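Hypothetical protein (Pyrococcus furiosus, PDB 2FZF) is of unknown function but belongs to the rubrerythrin family of ferritin-like proteins, whose helical bundles commonly hold a pair of metal ions. Local coordinates at residues L58-E61 with E62-H65. Residues are numbered along the deposited sequence; the frame is centred on the assembly and turned at random.
Sequences LAEE and EKKH
Lys64 NZ is gripped twice by Glu61: it hydrogen-bonds to the backbone Glu61 O at 3.2 Å and forms a salt bridge with Glu61 OE2 at 3.6 Å. The two side chains run alongside each other. With CG wedged between the backbone N and the carbonyl carbon (chi1 66°), the Lys64 chain starts close to Glu61 O, and a bend at its last torsion (chi4 -53°) swings NZ back to that oxygen. Lys54 of the second subunit packs on Glu61, placing this pair near the subunit interface.

The helix is interrupted at this point: helix 51-61 ends, Glu62 departs from helical geometry, and helix 63-76 follows. Glu62 N still bonds Leu58 O at 3.3 Å in the i to i+4 manner of an alpha helix, but Lys63 N bonds Glu60 O at 2.8 Å, only three residues back, with the donor standing above the carbonyl plane. Lys63 then lays its extended chain back over this turn, CD passing 3.4 Å from Glu60 CA; the salt bridge from its NZ to Glu60 OE1 is long and doubtful, because the position of NZ is not sure. Shortening Lys63 to an alanine would probably bare the Ala59 carbonyl and Glu60 CA, against which its methylenes lie.

Leu58 CD2 flanks the Glu62 carboxylate, while the Glu62 CA sits over one face of the His65 ring. The Glu62 carboxylate joins those of Glu32, Glu117 and Glu147, with His150 also touching Glu62. This carboxylate cluster, together with the Glu-X-X-His spacing of Glu62 and His65, repeated by Glu147 and His150, is consistent with the di-metal centre inside the four-helix bundle of rubrerythrins.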
# COMPACT_ATOMS: atom_id res chain seq x y z
N LEU A 58 -0.65 -6.50 7.06
CA LEU A 58 -1.50 -6.65 5.90
C LEU A 58 -2.68 -7.56 6.23
O LEU A 58 -3.80 -7.34 5.78
CB LEU A 58 -0.66 -7.23 4.76
CG LEU A 58 -1.08 -7.03 3.31
CD1 LEU A 58 0.07 -7.46 2.43
CD2 LEU A 58 -2.32 -7.83 3.00
N ALA A 59 -2.44 -8.59 7.04
CA ALA A 59 -3.50 -9.52 7.43
C ALA A 59 -4.56 -8.82 8.29
O ALA A 59 -5.76 -9.07 8.14
CB ALA A 59 -2.92 -10.70 8.19
N GLU A 60 -4.09 -7.96 9.19
CA GLU A 60 -4.96 -7.22 10.10
C GLU A 60 -5.82 -6.25 9.33
O GLU A 60 -7.04 -6.20 9.50
CB GLU A 60 -4.11 -6.46 11.13
CG GLU A 60 -3.24 -7.39 11.98
CD GLU A 60 -2.58 -6.69 13.16
OE1 GLU A 60 -3.31 -6.13 14.01
OE2 GLU A 60 -1.33 -6.71 13.24
N GLU A 61 -5.17 -5.47 8.48
CA GLU A 61 -5.85 -4.50 7.64
C GLU A 61 -7.05 -5.11 6.93
O GLU A 61 -8.13 -4.53 6.92
CB GLU A 61 -4.87 -3.93 6.61
CG GLU A 61 -4.12 -2.71 7.07
CD GLU A 61 -4.99 -1.48 7.07
OE1 GLU A 61 -4.45 -0.36 7.24
OE2 GLU A 61 -6.22 -1.63 6.89
N GLU A 62 -6.87 -6.29 6.34
CA GLU A 62 -7.95 -6.94 5.62
C GLU A 62 -8.91 -7.75 6.47
O GLU A 62 -9.76 -8.46 5.92
CB GLU A 62 -7.38 -7.84 4.51
CG GLU A 62 -6.71 -7.07 3.36
CD GLU A 62 -6.37 -7.94 2.16
OE1 GLU A 62 -7.28 -8.62 1.62
OE2 GLU A 62 -5.19 -7.92 1.74
N LYS A 63 -8.79 -7.66 7.79
CA LYS A 63 -9.69 -8.42 8.67
C LYS A 63 -11.07 -7.80 8.67
O LYS A 63 -12.08 -8.50 8.74
CB LYS A 63 -9.15 -8.46 10.10
CG LYS A 63 -7.98 -9.41 10.31
CD LYS A 63 -7.28 -9.19 11.66
CE LYS A 63 -5.96 -9.97 11.73
NZ LYS A 63 -5.03 -9.48 12.79
N LYS A 64 -11.11 -6.47 8.60
CA LYS A 64 -12.37 -5.75 8.60
C LYS A 64 -13.11 -5.81 7.28
O LYS A 64 -14.27 -5.40 7.21
CB LYS A 64 -12.11 -4.30 8.98
CG LYS A 64 -11.30 -3.55 7.94
CD LYS A 64 -11.17 -2.08 8.28
CE LYS A 64 -10.89 -1.28 7.01
NZ LYS A 64 -9.73 -1.80 6.22
N HIS A 65 -12.46 -6.29 6.22
CA HIS A 65 -13.10 -6.37 4.90
C HIS A 65 -14.33 -7.28 4.90
O HIS A 65 -15.37 -6.94 4.32
CB HIS A 65 -12.11 -6.88 3.85
CG HIS A 65 -11.05 -5.91 3.46
ND1 HIS A 65 -10.92 -4.66 4.04
CD2 HIS A 65 -10.05 -6.00 2.55
CE1 HIS A 65 -9.89 -4.03 3.50
NE2 HIS A 65 -9.34 -4.82 2.60